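Local coordinates for protein putative sugar isomerase (PDB 3LMZ) that is a putative sugar isomerase with a xylose isomerase-like TIM-barrel fold and probably interconverts isomeric sugars, at residues 44-50 / 75-81; 141-145 / 166-172; 84-88 / 111-117; 216-220 / 253-257. All coordinates share one frame; numbering follows the deposited sequence.

Interaction 1 (44-50 / 75-81); sequences IHYLCIK and VTGYAVG
The ring of Tyr78 folds back over the neighbouring strand and meets Cys48, with CE1 of Tyr78 3.7 Å from CB of Cys48. Two torsions set up this meeting. CG of Tyr78 sits between its own backbone N and carbonyl carbon (chi1 79°), while SG of Cys48, turned away from its own amide (chi1 -163°), sits obliquely to the ring, 4.8 Å from the Tyr78 centroid, a sulfur-aromatic contact. Farther back, Tyr46 and Thr76 run side by side and point the same way, CD1 of Tyr46 lying 3.9 Å from CB of Thr76; a water joins OG1 of Thr76 to the carbonyl of His45. On the other face of the sheet Leu47 CB packs on Val75 CG1 at 3.7 Å, and the CD1 methyl of Ile49 lies 3.9 Å from CA of Gly77. Five backbone hydrogen bonds tie the strands together, the one from Gly81 N to Ile49 O being 2.8 Å long. Tyr78 OH bonds to Asp187 and Ser229 across the barrel, whereas Leu47 and Val75 pack against helix 32-41. Strands 46-49 and 76-85, paired in parallel and joined through helix 60-72, form the classic beta-alpha-beta unit of a TIM barrel.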
loop_
_atom_site.group_PDB
_atom_site.type_symbol
_atom_site.label_atom_id
_atom_site.label_comp_id
_atom_site.label_asym_id
_atom_site.label_seq_id
_atom_site.Cartn_x
_atom_site.Cartn_y
_atom_site.Cartn_z
ATOM N N ILE A 44 -4.950 5.283 -10.191
ATOM C CA ILE A 44 -6.286 5.697 -9.779
ATOM C C ILE A 44 -6.814 6.661 -10.854
ATOM O O ILE A 44 -6.107 7.599 -11.241
ATOM C CB ILE A 44 -6.288 6.385 -8.365
ATOM C CG1 ILE A 44 -5.851 5.354 -7.298
ATOM C CG2 ILE A 44 -7.643 7.059 -8.077
ATOM C CD1 ILE A 44 -5.639 5.924 -5.877
ATOM N N HIS A 45 -8.060 6.441 -11.257
ATOM C CA HIS A 45 -8.605 7.064 -12.471
ATOM C C HIS A 45 -9.784 7.971 -12.187
ATOM O O HIS A 45 -10.346 8.476 -13.122
ATOM C CB HIS A 45 -8.913 5.932 -13.508
ATOM C CG HIS A 45 -7.674 5.194 -13.845
ATOM N ND1 HIS A 45 -6.701 5.750 -14.648
ATOM C CD2 HIS A 45 -7.203 3.996 -13.438
ATOM C CE1 HIS A 45 -5.665 4.918 -14.700
ATOM N NE2 HIS A 45 -5.942 3.858 -13.957
ATOM N N TYR A 46 -10.122 8.165 -10.896
ATOM C CA TYR A 46 -11.286 8.977 -10.555
ATOM C C TYR A 46 -10.947 9.920 -9.396
ATOM O O TYR A 46 -10.394 9.485 -8.421
ATOM C CB TYR A 46 -12.474 8.072 -10.175
ATOM C CG TYR A 46 -12.897 7.194 -11.329
ATOM C CD1 TYR A 46 -13.650 7.721 -12.359
ATOM C CD2 TYR A 46 -12.564 5.868 -11.353
ATOM C CE1 TYR A 46 -14.034 6.946 -13.438
ATOM C CE2 TYR A 46 -12.911 5.079 -12.440
ATOM C CZ TYR A 46 -13.661 5.636 -13.466
ATOM O OH TYR A 46 -14.047 4.843 -14.551
ATOM N N LEU A 47 -11.402 11.177 -9.538
ATOM C CA LEU A 47 -11.162 12.231 -8.563
ATOM C C LEU A 47 -12.510 12.942 -8.306
ATOM O O LEU A 47 -13.194 13.352 -9.249
ATOM C CB LEU A 47 -10.152 13.233 -9.100
ATOM C CG LEU A 47 -9.862 14.464 -8.255
ATOM C CD1 LEU A 47 -9.285 14.094 -6.859
ATOM C CD2 LEU A 47 -8.959 15.509 -8.993
ATOM N N CYS A 48 -12.813 13.129 -7.014
ATOM C CA CYS A 48 -13.925 13.969 -6.650
ATOM C C CYS A 48 -13.408 15.411 -6.557
ATOM O O CYS A 48 -12.387 15.672 -5.907
ATOM C CB CYS A 48 -14.568 13.513 -5.348
ATOM S SG CYS A 48 -16.243 14.234 -5.135
ATOM N N ILE A 49 -14.093 16.363 -7.234
ATOM C CA ILE A 49 -13.535 17.683 -7.479
ATOM C C ILE A 49 -13.866 18.645 -6.343
ATOM O O ILE A 49 -15.068 18.917 -6.109
ATOM C CB ILE A 49 -14.120 18.266 -8.810
ATOM C CG1 ILE A 49 -13.875 17.311 -9.996
ATOM C CG2 ILE A 49 -13.541 19.693 -9.080
ATOM C CD1 ILE A 49 -14.652 17.738 -11.277
ATOM N N LYS A 50 -12.822 19.279 -5.770
ATOM C CA LYS A 50 -12.934 20.268 -4.717
ATOM C C LYS A 50 -12.649 21.677 -5.221
ATOM O O LYS A 50 -11.925 21.853 -6.190
ATOM C CB LYS A 50 -12.025 19.918 -3.536
ATOM C CG LYS A 50 -12.550 18.839 -2.608
ATOM C CD LYS A 50 -13.763 19.153 -1.833
ATOM C CE LYS A 50 -13.567 20.246 -0.809
ATOM N NZ LYS A 50 -14.749 20.415 0.048
ATOM N N VAL A 75 -7.232 10.606 -15.523
ATOM C CA VAL A 75 -8.191 10.815 -14.443
ATOM C C VAL A 75 -9.445 11.493 -14.955
ATOM O O VAL A 75 -9.393 12.373 -15.781
ATOM C CB VAL A 75 -7.568 11.718 -13.315
ATOM C CG1 VAL A 75 -8.577 12.137 -12.262
ATOM C CG2 VAL A 75 -6.323 10.989 -12.639
ATOM N N THR A 76 -10.566 11.015 -14.450
ATOM C CA THR A 76 -11.910 11.562 -14.656
ATOM C C THR A 76 -12.393 12.215 -13.352
ATOM O O THR A 76 -12.427 11.557 -12.280
ATOM C CB THR A 76 -12.910 10.437 -15.056
ATOM O OG1 THR A 76 -12.492 9.872 -16.318
ATOM C CG2 THR A 76 -14.332 11.015 -15.168
ATOM N N GLY A 77 -12.793 13.486 -13.453
ATOM C CA GLY A 77 -13.470 14.142 -12.377
ATOM C C GLY A 77 -14.919 13.683 -12.380
ATOM O O GLY A 77 -15.696 14.072 -13.252
ATOM N N TYR A 78 -15.308 12.866 -11.394
ATOM C CA TYR A 78 -16.573 12.129 -11.447
ATOM C C TYR A 78 -17.756 12.768 -10.718
ATOM O O TYR A 78 -18.931 12.357 -10.939
ATOM C CB TYR A 78 -16.393 10.680 -10.980
ATOM C CG TYR A 78 -16.338 10.528 -9.485
ATOM C CD1 TYR A 78 -15.143 10.603 -8.773
ATOM C CD2 TYR A 78 -17.494 10.288 -8.762
ATOM C CE1 TYR A 78 -15.126 10.470 -7.351
ATOM C CE2 TYR A 78 -17.482 10.157 -7.370
ATOM C CZ TYR A 78 -16.277 10.223 -6.665
ATOM O OH TYR A 78 -16.237 10.128 -5.284
ATOM N N ALA A 79 -17.441 13.693 -9.820
ATOM C CA ALA A 79 -18.428 14.397 -9.026
ATOM C C ALA A 79 -17.744 15.660 -8.513
ATOM O O ALA A 79 -16.534 15.836 -8.652
ATOM C CB ALA A 79 -18.894 13.504 -7.871
ATOM N N VAL A 80 -18.582 16.515 -7.941
ATOM C CA VAL A 80 -18.079 17.714 -7.242
ATOM C C VAL A 80 -18.443 17.678 -5.753
ATOM O O VAL A 80 -19.581 17.242 -5.404
ATOM C CB VAL A 80 -18.604 19.055 -7.858
ATOM C CG1 VAL A 80 -18.018 19.289 -9.303
ATOM C CG2 VAL A 80 -20.147 19.132 -7.895
ATOM N N GLY A 81 -17.486 18.106 -4.915
ATOM C CA GLY A 81 -17.731 18.281 -3.478
ATOM C C GLY A 81 -16.861 17.421 -2.613
ATOM O O GLY A 81 -15.944 16.790 -3.107
HETATM O O HOH W 1 -10.365 8.175 -16.190
#

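Interaction 2 (141-145 / 166-172); sequences YPDAT and HDLRNGC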
loop_
_atom_site.group_PDB
_atom_site.type_symbol
_atom_site.label_atom_id
_atom_site.label_comp_id
_atom_site.label_asym_id
_atom_site.label_seq_id
_atom_site.Cartn_x
_atom_site.Cartn_y
_atom_site.Cartn_z
ATOM N N TYR A 141 -26.077 15.480 10.387
ATOM C CA TYR A 141 -25.680 14.276 9.662
ATOM C C TYR A 141 -24.548 13.519 10.316
ATOM O O TYR A 141 -23.536 13.242 9.676
ATOM C CB TYR A 141 -25.309 14.572 8.200
ATOM C CG TYR A 141 -26.306 15.431 7.470
ATOM C CD1 TYR A 141 -27.592 14.996 7.263
ATOM C CD2 TYR A 141 -25.936 16.690 6.976
ATOM C CE1 TYR A 141 -28.543 15.819 6.620
ATOM C CE2 TYR A 141 -26.843 17.515 6.315
ATOM C CZ TYR A 141 -28.137 17.072 6.135
ATOM O OH TYR A 141 -29.048 17.927 5.495
ATOM N N PRO A 142 -24.720 13.160 11.602
ATOM C CA PRO A 142 -23.631 12.428 12.229
ATOM C C PRO A 142 -23.368 11.063 11.650
ATOM O O PRO A 142 -22.203 10.598 11.672
ATOM C CB PRO A 142 -24.076 12.281 13.700
ATOM C CG PRO A 142 -25.528 12.481 13.694
ATOM C CD PRO A 142 -25.866 13.360 12.495
ATOM N N ASP A 143 -24.421 10.402 11.139
ATOM C CA ASP A 143 -24.279 9.028 10.670
ATOM C C ASP A 143 -25.243 8.662 9.514
ATOM O O ASP A 143 -26.103 9.457 9.101
ATOM C CB ASP A 143 -24.366 8.032 11.844
ATOM C CG ASP A 143 -25.778 7.946 12.475
ATOM O OD1 ASP A 143 -26.759 8.503 11.928
ATOM O OD2 ASP A 143 -25.872 7.322 13.583
ATOM N N ALA A 144 -25.154 7.435 9.030
ATOM C CA ALA A 144 -25.902 7.027 7.857
ATOM C C ALA A 144 -27.402 7.018 8.191
ATOM O O ALA A 144 -28.212 7.461 7.374
ATOM C CB ALA A 144 -25.448 5.653 7.427
ATOM N N THR A 145 -27.775 6.590 9.405
ATOM C CA THR A 145 -29.188 6.553 9.794
ATOM C C THR A 145 -29.797 7.922 9.774
ATOM O O THR A 145 -30.934 8.103 9.329
ATOM C CB THR A 145 -29.355 5.952 11.186
ATOM O OG1 THR A 145 -28.830 4.621 11.162
ATOM C CG2 THR A 145 -30.856 6.002 11.641
ATOM N N HIS A 166 -16.316 7.832 9.608
ATOM C CA HIS A 166 -17.192 8.613 10.478
ATOM C C HIS A 166 -18.391 7.813 10.999
ATOM O O HIS A 166 -18.792 7.985 12.161
ATOM C CB HIS A 166 -17.665 9.880 9.785
ATOM C CG HIS A 166 -16.577 10.872 9.603
ATOM N ND1 HIS A 166 -15.602 11.078 10.569
ATOM C CD2 HIS A 166 -16.308 11.733 8.591
ATOM C CE1 HIS A 166 -14.783 12.029 10.149
ATOM N NE2 HIS A 166 -15.179 12.430 8.952
ATOM N N ASP A 167 -18.929 6.928 10.184
ATOM C CA ASP A 167 -20.024 6.078 10.624
ATOM C C ASP A 167 -19.568 5.196 11.804
ATOM O O ASP A 167 -20.256 5.104 12.805
ATOM C CB ASP A 167 -20.531 5.235 9.442
ATOM C CG ASP A 167 -22.024 4.842 9.541
ATOM O OD1 ASP A 167 -22.883 5.680 9.889
ATOM O OD2 ASP A 167 -22.269 3.671 9.179
ATOM N N LEU A 168 -18.402 4.551 11.660
ATOM C CA LEU A 168 -17.924 3.666 12.694
ATOM C C LEU A 168 -17.627 4.474 13.958
ATOM O O LEU A 168 -17.895 4.028 15.074
ATOM C CB LEU A 168 -16.738 2.824 12.273
ATOM C CG LEU A 168 -16.330 1.640 13.194
ATOM C CD1 LEU A 168 -17.217 0.418 13.013
ATOM C CD2 LEU A 168 -14.865 1.215 12.973
ATOM N N ARG A 169 -17.075 5.683 13.807
ATOM C CA ARG A 169 -16.780 6.542 14.971
ATOM C C ARG A 169 -18.047 6.978 15.692
ATOM O O ARG A 169 -17.973 7.264 16.913
ATOM C CB ARG A 169 -15.978 7.756 14.580
ATOM C CG ARG A 169 -14.543 7.394 14.214
ATOM C CD ARG A 169 -13.764 8.632 13.727
ATOM N NE ARG A 169 -13.724 9.654 14.756
ATOM C CZ ARG A 169 -14.393 10.817 14.721
ATOM N NH1 ARG A 169 -15.131 11.153 13.694
ATOM N NH2 ARG A 169 -14.290 11.668 15.756
ATOM N N ASN A 170 -19.178 7.027 14.993
ATOM C CA ASN A 170 -20.442 7.272 15.645
ATOM C C ASN A 170 -21.016 6.013 16.328
ATOM O O ASN A 170 -22.151 6.095 16.880
ATOM C CB ASN A 170 -21.499 7.865 14.702
ATOM C CG ASN A 170 -22.450 8.786 15.430
ATOM O OD1 ASN A 170 -22.018 9.697 16.146
ATOM N ND2 ASN A 170 -23.749 8.540 15.272
ATOM N N GLY A 171 -20.288 4.897 16.341
ATOM C CA GLY A 171 -20.805 3.650 16.897
ATOM C C GLY A 171 -21.739 2.818 16.008
ATOM O O GLY A 171 -22.446 1.909 16.495
ATOM N N CYS A 172 -21.662 3.059 14.689
ATOM C CA CYS A 172 -22.491 2.400 13.695
ATOM C C CYS A 172 -21.638 1.424 12.944
ATOM O O CYS A 172 -20.420 1.614 12.879
ATOM C CB CYS A 172 -23.121 3.404 12.746
ATOM S SG CYS A 172 -24.134 4.663 13.571
HETATM O O HOH W 2 -26.004 4.843 11.125
#
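A chi1 of -152° turns the Asp167 carboxylate away from its own amide and toward the start of helix 144-151, while Asp143 turns CG into the position between its own N and carbonyl carbon (chi1 69°) and presents OD2 to Asn170. The first of these groups accepts a hydrogen bond from Ala144 N, 3.0 Å from Asp167 OD1, which is met on its syn side but well out of the carboxylate plane. The second accepts from Asn170 ND2, 3.0 Å from Asp143 OD2. Here the two side chains cross at about a right angle, their carboxylate and amide planes 83° apart, and the donor comes from above the carboxylate plane. SG of Cys172 also approaches Asp143 OD2, at 3.2 Å. Asp143 is the N-cap of helix 144-151, its OD1 accepting from the backbone N of Asp146, and helix 164-169 closes in a Schellman motif at Gly171, whose positive phi turns the chain so that Cys172 comes back beside the cap. The carboxylate oxygens Asp143 OD2 and Asp167 OD1 stay 5.0 Å apart, and the N-H groups of the helix start probably ease their mutual repulsion. A water accepts from Thr145 N and reaches Asp167 OD1 by a weak bond.

Interaction 3 (84-88 / 111-117); sequences YMKSE and NYELLPY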
loop_
_atom_site.group_PDB
_atom_site.type_symbol
_atom_site.label_atom_id
_atom_site.label_comp_id
_atom_site.label_asym_id
_atom_site.label_seq_id
_atom_site.Cartn_x
_atom_site.Cartn_y
_atom_site.Cartn_z
ATOM N N TYR A 84 -20.479 22.569 1.009
ATOM C CA TYR A 84 -21.347 22.960 2.096
ATOM C C TYR A 84 -22.324 24.015 1.535
ATOM O O TYR A 84 -21.887 24.918 0.772
ATOM C CB TYR A 84 -20.562 23.546 3.251
ATOM C CG TYR A 84 -19.863 22.505 4.098
ATOM C CD1 TYR A 84 -18.830 21.722 3.615
ATOM C CD2 TYR A 84 -20.301 22.245 5.386
ATOM C CE1 TYR A 84 -18.240 20.733 4.427
ATOM C CE2 TYR A 84 -19.703 21.281 6.203
ATOM C CZ TYR A 84 -18.651 20.557 5.732
ATOM O OH TYR A 84 -18.024 19.592 6.548
HETATM N N MSE A 85 -23.591 23.904 1.899
HETATM C CA MSE A 85 -24.645 24.773 1.377
HETATM C C MSE A 85 -25.535 25.272 2.506
HETATM O O MSE A 85 -26.246 24.474 3.092
HETATM C CB MSE A 85 -25.472 24.049 0.317
HETATM C CG MSE A 85 -24.613 23.492 -0.761
HETATM SE SE MSE A 85 -25.586 22.435 -2.114
HETATM C CE MSE A 85 -24.089 21.356 -2.629
ATOM N N LYS A 86 -25.524 26.571 2.782
ATOM C CA LYS A 86 -26.305 27.129 3.901
ATOM C C LYS A 86 -27.399 28.118 3.435
ATOM O O LYS A 86 -28.042 28.753 4.270
ATOM C CB LYS A 86 -25.398 27.798 4.914
ATOM C CG LYS A 86 -24.694 29.049 4.379
ATOM C CD LYS A 86 -23.803 29.691 5.503
ATOM C CE LYS A 86 -22.829 30.756 4.980
ATOM N NZ LYS A 86 -21.864 30.258 3.962
ATOM N N SER A 87 -27.589 28.257 2.135
ATOM C CA SER A 87 -28.649 29.101 1.607
ATOM C C SER A 87 -29.084 28.598 0.248
ATOM O O SER A 87 -28.327 27.859 -0.429
ATOM C CB SER A 87 -28.088 30.520 1.465
ATOM O OG SER A 87 -27.201 30.577 0.369
ATOM N N GLU A 88 -30.261 29.035 -0.189
ATOM C CA GLU A 88 -30.765 28.622 -1.483
ATOM C C GLU A 88 -29.802 29.098 -2.584
ATOM O O GLU A 88 -29.618 28.407 -3.589
ATOM C CB GLU A 88 -32.148 29.258 -1.747
ATOM C CG GLU A 88 -33.204 28.647 -0.915
ATOM C CD GLU A 88 -34.620 29.134 -1.288
ATOM O OE1 GLU A 88 -34.776 29.969 -2.211
ATOM O OE2 GLU A 88 -35.551 28.629 -0.653
ATOM N N ASN A 111 -27.844 22.542 4.932
ATOM C CA ASN A 111 -28.558 22.699 6.198
ATOM C C ASN A 111 -29.868 21.872 6.098
ATOM O O ASN A 111 -30.504 21.770 5.026
ATOM C CB ASN A 111 -28.949 24.179 6.429
ATOM C CG ASN A 111 -27.762 25.083 6.723
ATOM O OD1 ASN A 111 -26.619 24.696 6.564
ATOM N ND2 ASN A 111 -28.045 26.311 7.160
ATOM N N TYR A 112 -30.288 21.272 7.199
ATOM C CA TYR A 112 -31.510 20.421 7.173
ATOM C C TYR A 112 -32.700 21.130 6.545
ATOM O O TYR A 112 -33.450 20.533 5.810
ATOM C CB TYR A 112 -31.947 20.028 8.611
ATOM C CG TYR A 112 -31.119 18.956 9.291
ATOM C CD1 TYR A 112 -30.867 17.742 8.710
ATOM C CD2 TYR A 112 -30.692 19.126 10.608
ATOM C CE1 TYR A 112 -30.103 16.791 9.332
ATOM C CE2 TYR A 112 -29.947 18.137 11.268
ATOM C CZ TYR A 112 -29.651 16.968 10.614
ATOM O OH TYR A 112 -28.914 15.933 11.189
ATOM N N GLU A 113 -32.879 22.392 6.881
ATOM C CA GLU A 113 -34.064 23.122 6.403
ATOM C C GLU A 113 -34.063 23.345 4.914
ATOM O O GLU A 113 -35.071 23.774 4.342
ATOM C CB GLU A 113 -34.243 24.458 7.159
ATOM C CG GLU A 113 -33.258 25.559 6.888
ATOM C CD GLU A 113 -31.931 25.470 7.670
ATOM O OE1 GLU A 113 -31.701 24.499 8.461
ATOM O OE2 GLU A 113 -31.104 26.432 7.487
ATOM N N LEU A 114 -32.919 23.138 4.286
ATOM C CA LEU A 114 -32.756 23.272 2.848
ATOM C C LEU A 114 -32.962 22.009 2.045
ATOM O O LEU A 114 -32.897 22.051 0.801
ATOM C CB LEU A 114 -31.401 23.893 2.495
ATOM C CG LEU A 114 -31.146 25.297 3.033
ATOM C CD1 LEU A 114 -29.695 25.722 2.818
ATOM C CD2 LEU A 114 -32.149 26.302 2.422
ATOM N N LEU A 115 -33.242 20.882 2.704
ATOM C CA LEU A 115 -33.502 19.644 1.992
ATOM C C LEU A 115 -34.657 19.720 0.977
ATOM O O LEU A 115 -34.553 19.207 -0.145
ATOM C CB LEU A 115 -33.693 18.503 2.974
ATOM C CG LEU A 115 -32.361 18.029 3.615
ATOM C CD1 LEU A 115 -32.665 17.121 4.790
ATOM C CD2 LEU A 115 -31.421 17.383 2.656
ATOM N N PRO A 116 -35.760 20.417 1.318
ATOM C CA PRO A 116 -36.792 20.594 0.278
ATOM C C PRO A 116 -36.290 21.315 -0.989
ATOM O O PRO A 116 -36.661 21.000 -2.124
ATOM C CB PRO A 116 -37.857 21.423 0.998
ATOM C CG PRO A 116 -37.667 21.073 2.460
ATOM C CD PRO A 116 -36.180 20.906 2.656
ATOM N N TYR A 117 -35.404 22.297 -0.811
ATOM C CA TYR A 117 -34.833 22.976 -1.958
ATOM C C TYR A 117 -33.891 22.078 -2.764
ATOM O O TYR A 117 -33.880 22.098 -3.995
ATOM C CB TYR A 117 -34.142 24.266 -1.495
ATOM C CG TYR A 117 -33.909 25.247 -2.636
ATOM C CD1 TYR A 117 -34.957 25.984 -3.136
ATOM C CD2 TYR A 117 -32.658 25.465 -3.167
ATOM C CE1 TYR A 117 -34.806 26.889 -4.165
ATOM C CE2 TYR A 117 -32.467 26.363 -4.231
ATOM C CZ TYR A 117 -33.558 27.110 -4.688
ATOM O OH TYR A 117 -33.424 28.004 -5.755
#
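Glu88 lays its side chain over one face of the Tyr117 ring, its CG 3.7 Å from the centroid of that ring and almost exactly on the normal, a CH-pi contact. Beyond CG the chain runs extended (chi2 -172°), which carries the carboxylate across the same face: its plane is only 6° from that of the ring, so the two flat groups are stacked, with OE1 of Glu88 3.6 Å from CE1 of Tyr117. Tyr117 meets it by placing CG anti to its backbone N (chi1 -162°), and its hydroxyl is held by Asp92, which should help to fix the ring beneath the glutamate. Beside this pair, the CD1 methyl of Leu114 presses on the backbone at the end of the strand, 3.4 Å from N of Ser87, and CD2 of the same leucine comes near CG of Glu88. The polar link is a backbone one, Asn111 N donating to Met85 O at 3.1 Å. Asn111 also places its amide beside CA and CB of Lys86, and its ND2 donates to OE2 of Glu113 at 3.1 Å, which holds the amide in place. Ser87 is the N-cap of helix 88-101, its OG accepting from the N of Glu90. The contact therefore lies at the surface where two successive strands of the barrel, 76-85 and 105-110, give way to their following helices: Glu88 starts helix 88-101, Tyr117 belongs to the first turn of helix 115-125, and Ile91 of helix 88-101 packs against Met85, Leu114 and Tyr117 between them.

Interaction 4 (216-220 / 253-257); sequences IRMMR and VSDLT
One oxygen of the C-terminal carboxylate, Thr257 O, is gripped end-on by both terminal nitrogens of Arg220, NH1 at 2.9 Å and NH2 at 3.0 Å from that atom. The oxygen lies in the guanidinium plane, but both donors come from the same face of the carboxylate, well above its plane. OXT of Thr257 adds a longer salt bridge to Arg220 NH1, and a water bridges this second oxygen to Arg217 NE, 2.7 Å from each. Two bonds to one atom, together with NE of Arg220 bonded to Asn16, should fix the rotation of the guanidinium group, and the paired charges probably favour an ionised terminus. CG2 of Thr257 sits over one face of the Arg217 guanidinium and lies 3.6 Å from Arg217 CG. CG2 of Ile216 touches Thr257 CB at 3.9 Å and also lies against one face of the Arg220 guanidinium, toward its rim, while CG1 of Ile216 packs on Val253 CG1. Thr257 OG1 turns back to Val253 O, 2.7 Å away, which also accepts from Thr257 N. This is helix-to-helix packing on the outer layer of a TIM barrel, helix 240-256 against helix 212-221, with the C-terminus of the chain clamped to the latter.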
loop_
_atom_site.group_PDB
_atom_site.type_symbol
_atom_site.label_atom_id
_atom_site.label_comp_id
_atom_site.label_asym_id
_atom_site.label_seq_id
_atom_site.Cartn_x
_atom_site.Cartn_y
_atom_site.Cartn_z
ATOM N N ILE A 216 -16.292 -4.981 1.136
ATOM C CA ILE A 216 -16.181 -5.417 -0.257
ATOM C C ILE A 216 -17.225 -6.484 -0.615
ATOM O O ILE A 216 -17.891 -6.393 -1.645
ATOM C CB ILE A 216 -14.792 -5.965 -0.505
ATOM C CG1 ILE A 216 -13.806 -4.793 -0.534
ATOM C CG2 ILE A 216 -14.737 -6.886 -1.751
ATOM C CD1 ILE A 216 -13.785 -4.030 -1.757
ATOM N N ARG A 217 -17.436 -7.461 0.269
ATOM C CA ARG A 217 -18.448 -8.450 0.012
ATOM C C ARG A 217 -19.830 -7.819 -0.049
ATOM O O ARG A 217 -20.665 -8.205 -0.871
ATOM C CB ARG A 217 -18.416 -9.552 1.078
ATOM C CG ARG A 217 -17.261 -10.495 0.979
ATOM C CD ARG A 217 -17.380 -11.615 2.030
ATOM N NE ARG A 217 -16.042 -12.086 2.335
ATOM C CZ ARG A 217 -15.352 -11.777 3.436
ATOM N NH1 ARG A 217 -15.889 -11.068 4.445
ATOM N NH2 ARG A 217 -14.131 -12.265 3.560
HETATM N N MSE A 218 -20.088 -6.852 0.829
HETATM C CA MSE A 218 -21.387 -6.211 0.856
HETATM C C MSE A 218 -21.653 -5.363 -0.379
HETATM O O MSE A 218 -22.793 -5.277 -0.883
HETATM C CB MSE A 218 -21.591 -5.372 2.139
HETATM C CG MSE A 218 -23.015 -4.847 2.285
HETATM SE SE MSE A 218 -24.404 -6.181 2.254
HETATM C CE MSE A 218 -23.974 -7.110 3.902
HETATM N N MSE A 219 -20.616 -4.733 -0.885
HETATM C CA MSE A 219 -20.777 -3.931 -2.106
HETATM C C MSE A 219 -21.140 -4.798 -3.294
HETATM O O MSE A 219 -21.907 -4.389 -4.155
HETATM C CB MSE A 219 -19.558 -3.051 -2.407
HETATM C CG MSE A 219 -19.343 -1.919 -1.389
HETATM SE SE MSE A 219 -17.932 -0.681 -1.847
HETATM C CE MSE A 219 -16.477 -1.886 -1.431
ATOM N N ARG A 220 -20.547 -5.990 -3.317
ATOM C CA ARG A 220 -20.931 -6.985 -4.329
ATOM C C ARG A 220 -22.387 -7.419 -4.110
ATOM O O ARG A 220 -23.172 -7.480 -5.044
ATOM C CB ARG A 220 -20.004 -8.182 -4.278
ATOM C CG ARG A 220 -18.600 -7.927 -4.719
ATOM C CD ARG A 220 -17.711 -9.118 -4.429
ATOM N NE ARG A 220 -16.306 -8.763 -4.611
ATOM C CZ ARG A 220 -15.321 -9.495 -4.144
ATOM N NH1 ARG A 220 -15.612 -10.627 -3.504
ATOM N NH2 ARG A 220 -14.052 -9.103 -4.333
ATOM N N VAL A 253 -7.355 -6.154 -0.720
ATOM C CA VAL A 253 -8.671 -6.611 -0.238
ATOM C C VAL A 253 -9.661 -6.765 -1.408
ATOM O O VAL A 253 -10.378 -7.760 -1.497
ATOM C CB VAL A 253 -9.257 -5.724 0.861
ATOM C CG1 VAL A 253 -10.648 -6.261 1.302
ATOM C CG2 VAL A 253 -8.334 -5.666 2.034
ATOM N N SER A 254 -9.613 -5.822 -2.343
ATOM C CA SER A 254 -10.541 -5.828 -3.518
ATOM C C SER A 254 -10.288 -7.064 -4.404
ATOM O O SER A 254 -11.215 -7.679 -4.942
ATOM C CB SER A 254 -10.338 -4.581 -4.353
ATOM O OG SER A 254 -10.674 -3.429 -3.592
ATOM N N ASP A 255 -8.997 -7.404 -4.527
ATOM C CA ASP A 255 -8.568 -8.460 -5.426
ATOM C C ASP A 255 -8.808 -9.871 -4.880
ATOM O O ASP A 255 -9.087 -10.833 -5.642
ATOM C CB ASP A 255 -7.054 -8.376 -5.693
ATOM C CG ASP A 255 -6.649 -7.198 -6.536
ATOM O OD1 ASP A 255 -7.529 -6.512 -7.123
ATOM O OD2 ASP A 255 -5.413 -6.953 -6.552
ATOM N N LEU A 256 -8.652 -10.031 -3.561
ATOM C CA LEU A 256 -8.513 -11.346 -2.914
ATOM C C LEU A 256 -9.746 -11.768 -2.124
ATOM O O LEU A 256 -9.862 -12.947 -1.720
ATOM C CB LEU A 256 -7.275 -11.330 -2.002
ATOM C CG LEU A 256 -5.904 -11.122 -2.690
ATOM C CD1 LEU A 256 -4.854 -10.999 -1.624
ATOM C CD2 LEU A 256 -5.553 -12.245 -3.694
ATOM N N THR A 257 -10.653 -10.821 -1.866
ATOM C CA THR A 257 -11.848 -11.122 -1.067
ATOM C C THR A 257 -12.820 -11.840 -1.989
ATOM O O THR A 257 -12.928 -11.586 -3.194
ATOM C CB THR A 257 -12.482 -9.847 -0.488
ATOM O OG1 THR A 257 -11.558 -9.280 0.431
ATOM C CG2 THR A 257 -13.787 -10.155 0.239
ATOM O OXT THR A 257 -13.548 -12.740 -1.539
HETATM O O HOH W 3 -14.388 -13.671 0.886
#

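How the interactions relate
Along the chain the four contacts come in the order 1, 3, 2, 4, as strands and helices alternate round the barrel. Interactions 1 and 3 share strand 76-85: the former pairs it with strand 46-49, the latter lies at its far end, with centres about 24 Å apart. Interaction 2 touches interaction 3 where Tyr141 N meets Tyr112 OH, 3.0 Å away, probably by a hydrogen bond. Interactions 3 and 4 stand on opposite sides of the chain's centre, about 35 Å between centres. Interaction 1 lies within the sheet, interaction 3 at the end of one of its strands, and 2 and 4 among the surrounding helices, so together they run from barrel sheet to subunit contact, which 2 and 4 both touch.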